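PDB 4OPM: lipase from Acinetobacter baumannii, which probably hydrolyses the ester bonds of lipids such as triacylglycerols, as a member of the alpha/beta-hydrolase fold family. Local coordinates for residues P45-I50 against P113-G118; Y36-S41 against N70-I75. All blocks are in the same frame, centred on the assembly; numbering follows the deposited sequence.

Interaction 1: P45-I50 against P113-G118; sequences PTLLLI and PIHIAG
Four backbone hydrogen bonds zip Thr-46, Leu-48 and Ile-50 to His-115 and Ala-117, the ladder of a parallel pair whose short axes run 4.7 Å apart at 19°. Leu-48 is gripped twice: its N donates to His-115 O at 2.8 Å, nearly straight (172° at the hydrogen), and its O accepts from Ala-117 N at 2.9 Å. CA-H...O contacts, such as Leu-47 CA to His-115 O, fill in between. At the open end of the ladder one water donates to both Thr-46 O and Pro-113 O, bridging the strands where they begin to part.

The apolar contacts fall on two faces. On one, Leu-49 CG lies anti to the carbonyl carbon (chi1 -49°), beside the backbone N, and CD2 beyond it meets Ala-117 CB at 3.6 Å. Leu-47 CD2, in one of two conformers, lies by His-115 CB. Pro-45 CB lies at the edge of the imidazole, near its plane. The opposite face carries Ile-50 CD1 against Ile-116 CG2 at 3.6 Å and, in one of two conformers of Ile-114, its CD1 against Leu-48 CB at 3.8 Å.

Both imidazole nitrogens of His-115 bond outside the pair, ND1 to Ser-139 and NE2 to Glu-296 of helix 281-298. The chemistry thus implies a buried, backbone-bonded strand pair, one face aliphatic and the other mixing leucines and alanine with a satisfied imidazole, delivering Gly-118 to what is probably the nucleophile elbow.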
loop_
_atom_site.group_PDB
_atom_site.type_symbol
_atom_site.label_atom_id
_atom_site.label_comp_id
_atom_site.label_asym_id
_atom_site.label_seq_id
_atom_site.Cartn_x
_atom_site.Cartn_y
_atom_site.Cartn_z
ATOM N N PRO A 45 -2.092 4.038 19.749
ATOM C CA PRO A 45 -2.335 2.769 19.024
ATOM C C PRO A 45 -1.494 2.670 17.747
ATOM O O PRO A 45 -1.306 3.670 17.039
ATOM C CB PRO A 45 -3.837 2.819 18.708
ATOM C CG PRO A 45 -4.404 3.831 19.656
ATOM C CD PRO A 45 -3.321 4.855 19.815
ATOM N N THR A 46 -0.952 1.472 17.489
ATOM C CA THR A 46 -0.087 1.229 16.341
ATOM C C THR A 46 -0.882 1.091 15.048
ATOM O O THR A 46 -1.903 0.396 15.008
ATOM C CB THR A 46 0.787 -0.012 16.573
ATOM O OG1 THR A 46 1.542 0.190 17.762
ATOM C CG2 THR A 46 1.744 -0.291 15.412
ATOM N N LEU A 47 -0.364 1.756 13.993
ATOM C CA LEU A 47 -0.911 1.707 12.619
ATOM C C LEU A 47 0.177 1.269 11.667
ATOM O O LEU A 47 1.227 1.916 11.576
ATOM C CB LEU A 47 -1.526 3.027 12.064
ATOM C CG LEU A 47 -2.406 3.953 12.885
ATOM C CD1 LEU A 47 -2.819 5.153 12.047
ATOM C CD2 LEU A 47 -3.641 3.271 13.377
ATOM N N LEU A 48 -0.071 0.173 10.939
ATOM C CA LEU A 48 0.866 -0.338 9.942
ATOM C C LEU A 48 0.310 -0.010 8.559
ATOM O O LEU A 48 -0.797 -0.451 8.235
ATOM C CB LEU A 48 1.102 -1.854 10.120
ATOM C CG LEU A 48 2.022 -2.545 9.094
ATOM C CD1 LEU A 48 3.464 -2.060 9.219
ATOM C CD2 LEU A 48 1.949 -4.075 9.238
ATOM N N LEU A 49 1.063 0.778 7.762
ATOM C CA LEU A 49 0.628 1.210 6.426
ATOM C C LEU A 49 1.448 0.515 5.379
ATOM O O LEU A 49 2.680 0.609 5.408
ATOM C CB LEU A 49 0.709 2.746 6.259
ATOM C CG LEU A 49 0.082 3.595 7.357
ATOM C CD1 LEU A 49 0.263 5.077 7.067
ATOM C CD2 LEU A 49 -1.385 3.276 7.516
ATOM N N ILE A 50 0.765 -0.226 4.471
ATOM C CA ILE A 50 1.430 -1.062 3.454
ATOM C C ILE A 50 1.188 -0.530 2.042
ATOM O O ILE A 50 0.050 -0.525 1.578
ATOM C CB ILE A 50 0.961 -2.547 3.563
ATOM C CG1 ILE A 50 0.921 -3.044 5.026
ATOM C CG2 ILE A 50 1.824 -3.467 2.671
ATOM C CD1 ILE A 50 0.195 -4.378 5.212
ATOM N N PRO A 113 -2.850 -6.296 19.134
ATOM C CA PRO A 113 -3.518 -6.100 17.843
ATOM C C PRO A 113 -3.157 -4.733 17.269
ATOM O O PRO A 113 -3.139 -3.730 17.990
ATOM C CB PRO A 113 -5.013 -6.223 18.183
ATOM C CG PRO A 113 -5.077 -6.636 19.619
ATOM C CD PRO A 113 -3.811 -6.171 20.245
ATOM N N ILE A 114 -2.837 -4.705 15.972
ATOM C CA ILE A 114 -2.468 -3.453 15.326
ATOM C C ILE A 114 -3.432 -3.141 14.181
ATOM O O ILE A 114 -3.989 -4.045 13.556
ATOM C CB ILE A 114 -0.979 -3.424 14.868
ATOM C CG1 ILE A 114 -0.700 -4.368 13.670
ATOM C CG2 ILE A 114 -0.020 -3.658 16.060
ATOM C CD1 ILE A 114 0.687 -4.205 13.013
ATOM N N HIS A 115 -3.651 -1.839 13.950
ATOM C CA HIS A 115 -4.494 -1.365 12.864
ATOM C C HIS A 115 -3.679 -1.510 11.588
ATOM O O HIS A 115 -2.511 -1.108 11.568
ATOM C CB HIS A 115 -4.884 0.089 13.086
ATOM C CG HIS A 115 -5.729 0.331 14.290
ATOM N ND1 HIS A 115 -7.078 0.041 14.289
ATOM C CD2 HIS A 115 -5.404 0.922 15.465
ATOM C CE1 HIS A 115 -7.528 0.429 15.474
ATOM N NE2 HIS A 115 -6.556 0.981 16.210
ATOM N N ILE A 116 -4.249 -2.102 10.542
ATOM C CA ILE A 116 -3.498 -2.294 9.304
ATOM C C ILE A 116 -4.219 -1.648 8.129
ATOM O O ILE A 116 -5.429 -1.766 8.011
ATOM C CB ILE A 116 -3.199 -3.800 9.044
ATOM C CG1 ILE A 116 -2.439 -4.424 10.248
ATOM C CG2 ILE A 116 -2.385 -3.976 7.760
ATOM C CD1 ILE A 116 -2.559 -5.869 10.361
ATOM N N ALA A 117 -3.459 -0.961 7.260
ATOM C CA ALA A 117 -4.002 -0.334 6.052
ATOM C C ALA A 117 -3.162 -0.760 4.873
ATOM O O ALA A 117 -1.939 -0.846 4.980
ATOM C CB ALA A 117 -4.026 1.182 6.172
ATOM N N GLY A 118 -3.820 -1.042 3.768
ATOM C CA GLY A 118 -3.124 -1.484 2.568
ATOM C C GLY A 118 -3.664 -0.850 1.310
ATOM O O GLY A 118 -4.880 -0.794 1.110
HETATM O O HOH W 1 -3.129 -0.745 17.461
#

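Interaction 2: Y36-S41 against N70-I75; sequences YSEGGS and NYHVII
His-72 and Glu-38 meet through their polar ends: NE2 donates to OE2 at 2.6 Å, with 166° at the hydrogen. The carboxylate oxygen lies in the plane of the imidazole, at its edge, and is met on its anti side; the two planes are turned 47° apart. Glu-38 gets there as an extended chain, CG anti to the backbone N (chi1 179°) and CD continuing outward. Its other oxygen, OE1, forms a salt bridge with Lys-25 of strand 22-29, so the carboxylate is held from two directions, which would favour its ionised form.

Beside this polar pair, Ile-74 runs alongside Glu-38, pointing the same way, and its CD1 touches Glu-38 CG at 3.6 Å. The isoleucine thus flanks the aliphatic part of the glutamate. Ile-74 CG2 also approaches Tyr-36 CD2, more distantly at 4.2 Å. On the other face Ser-37 and Ile-75 sit CB to CB, while the serine hydroxyl bonds to Arg-57.

The backbones run almost exactly antiparallel. Ser-37 with Ile-75 and Gly-39 with Val-73 are hydrogen-bonded pairs, two bonds each; Glu-38 with Ile-74 between them is non-hydrogen-bonded. Beyond the ladder, Gly-40 has positive phi, and the lack of a side chain lets its CA approach Tyr-71 O to 3.4 Å in an almost straight CA-H...O contact.

An antiparallel strand laid against the first of a parallel series is typical of the alpha/beta-hydrolase sheet, here joining strand 32-39 to strand 72-76.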
loop_
_atom_site.group_PDB
_atom_site.type_symbol
_atom_site.label_atom_id
_atom_site.label_comp_id
_atom_site.label_asym_id
_atom_site.label_seq_id
_atom_site.Cartn_x
_atom_site.Cartn_y
_atom_site.Cartn_z
ATOM N N TYR A 36 12.113 1.751 6.867
ATOM C CA TYR A 36 10.742 2.110 7.230
ATOM C C TYR A 36 10.676 3.494 7.832
ATOM O O TYR A 36 11.678 4.003 8.352
ATOM C CB TYR A 36 10.096 1.087 8.193
ATOM C CG TYR A 36 10.734 0.973 9.566
ATOM C CD1 TYR A 36 11.900 0.232 9.755
ATOM C CD2 TYR A 36 10.107 1.506 10.696
ATOM C CE1 TYR A 36 12.461 0.076 11.024
ATOM C CE2 TYR A 36 10.667 1.366 11.968
ATOM C CZ TYR A 36 11.842 0.643 12.126
ATOM O OH TYR A 36 12.409 0.469 13.364
ATOM N N SER A 37 9.494 4.111 7.716
ATOM C CA SER A 37 9.197 5.394 8.337
ATOM C C SER A 37 8.478 5.133 9.634
ATOM O O SER A 37 7.693 4.175 9.733
ATOM C CB SER A 37 8.320 6.255 7.426
ATOM O OG SER A 37 8.985 6.550 6.218
ATOM N N GLU A 38 8.745 5.967 10.638
ATOM C CA GLU A 38 8.085 5.844 11.928
ATOM C C GLU A 38 7.751 7.222 12.455
ATOM O O GLU A 38 8.593 8.122 12.395
ATOM C CB GLU A 38 8.961 5.069 12.924
ATOM C CG GLU A 38 8.345 4.925 14.310
ATOM C CD GLU A 38 9.119 4.084 15.307
ATOM O OE1 GLU A 38 10.283 3.730 15.019
ATOM O OE2 GLU A 38 8.568 3.806 16.394
ATOM N N GLY A 39 6.542 7.362 12.977
ATOM C CA GLY A 39 6.078 8.612 13.573
ATOM C C GLY A 39 5.087 8.406 14.699
ATOM O O GLY A 39 4.549 7.306 14.886
ATOM N N GLY A 40 4.884 9.467 15.475
ATOM C CA GLY A 40 3.975 9.450 16.613
ATOM C C GLY A 40 4.537 8.792 17.863
ATOM O O GLY A 40 5.614 8.183 17.841
ATOM N N SER A 41 3.795 8.913 18.965
ATOM C CA SER A 41 4.194 8.372 20.260
ATOM C C SER A 41 3.937 6.871 20.347
ATOM O O SER A 41 2.888 6.393 19.913
ATOM C CB SER A 41 3.439 9.085 21.382
ATOM O OG SER A 41 3.790 8.558 22.650
ATOM N N ASN A 70 -1.977 11.478 16.724
ATOM C CA ASN A 70 -2.720 10.618 17.637
ATOM C C ASN A 70 -2.451 9.116 17.487
ATOM O O ASN A 70 -3.025 8.324 18.243
ATOM C CB ASN A 70 -4.212 10.908 17.503
ATOM C CG ASN A 70 -4.536 12.291 17.981
ATOM O OD1 ASN A 70 -4.070 12.733 19.031
ATOM N ND2 ASN A 70 -5.249 13.046 17.177
ATOM N N TYR A 71 -1.577 8.708 16.544
ATOM C CA TYR A 71 -1.262 7.294 16.358
ATOM C C TYR A 71 0.233 7.040 16.231
ATOM O O TYR A 71 0.997 7.969 15.975
ATOM C CB TYR A 71 -2.002 6.726 15.128
ATOM C CG TYR A 71 -3.502 6.753 15.319
ATOM C CD1 TYR A 71 -4.150 5.753 16.044
ATOM C CD2 TYR A 71 -4.261 7.837 14.885
ATOM C CE1 TYR A 71 -5.516 5.818 16.309
ATOM C CE2 TYR A 71 -5.635 7.908 15.139
ATOM C CZ TYR A 71 -6.250 6.898 15.861
ATOM O OH TYR A 71 -7.590 6.945 16.151
ATOM N N HIS A 72 0.642 5.780 16.463
ATOM C CA HIS A 72 2.022 5.317 16.302
ATOM C C HIS A 72 2.092 4.670 14.912
ATOM O O HIS A 72 1.645 3.542 14.718
ATOM C CB HIS A 72 2.443 4.360 17.421
ATOM C CG HIS A 72 3.860 3.888 17.294
ATOM N ND1 HIS A 72 4.218 2.592 17.603
ATOM C CD2 HIS A 72 4.966 4.564 16.892
ATOM C CE1 HIS A 72 5.524 2.519 17.398
ATOM N NE2 HIS A 72 6.020 3.683 16.977
ATOM N N VAL A 73 2.641 5.398 13.951
ATOM C CA VAL A 73 2.604 5.006 12.544
ATOM C C VAL A 73 3.900 4.313 12.119
ATOM O O VAL A 73 4.988 4.831 12.360
ATOM C CB VAL A 73 2.276 6.255 11.668
ATOM C CG1 VAL A 73 2.208 5.903 10.187
ATOM C CG2 VAL A 73 0.974 6.924 12.119
ATOM N N ILE A 74 3.761 3.146 11.457
ATOM C CA ILE A 74 4.890 2.355 10.932
ATOM C C ILE A 74 4.653 2.126 9.441
ATOM O O ILE A 74 3.593 1.625 9.059
ATOM C CB ILE A 74 5.063 1.023 11.708
ATOM C CG1 ILE A 74 5.343 1.275 13.216
ATOM C CG2 ILE A 74 6.147 0.112 11.058
ATOM C CD1 ILE A 74 6.769 1.836 13.541
ATOM N N ILE A 75 5.621 2.520 8.599
ATOM C CA ILE A 75 5.440 2.426 7.143
ATOM C C ILE A 75 6.677 1.796 6.502
ATOM O O ILE A 75 7.636 2.494 6.185
ATOM C CB ILE A 75 5.131 3.805 6.476
ATOM C CG1 ILE A 75 4.292 4.742 7.363
ATOM C CG2 ILE A 75 4.515 3.605 5.065
ATOM C CD1 ILE A 75 4.096 6.169 6.762
#

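Interactions 1 and 2 are two seams of one mixed sheet, separated by the pairing of strands 72-76 and 46-50: Leu-47 N to His-72 O and Leu-47 O to Ile-74 N, each 2.8 Å, are probable hydrogen bonds. Their centres lie 10 Å apart. Interaction 1 is the deeper, about 11 Å from the chain centre against about 15 Å, and none of its touching residues is exposed, whereas interaction 2 includes exposed Gly-40. Direct hydrogen bonds in the parallel pair are all backbone, beside a water bridge and apolar contacts; the antiparallel pair adds a histidine-carboxylate bond. The segments alternate along the chain; the order across the sheet is 32-39, 72-76, 46-50, 114-119.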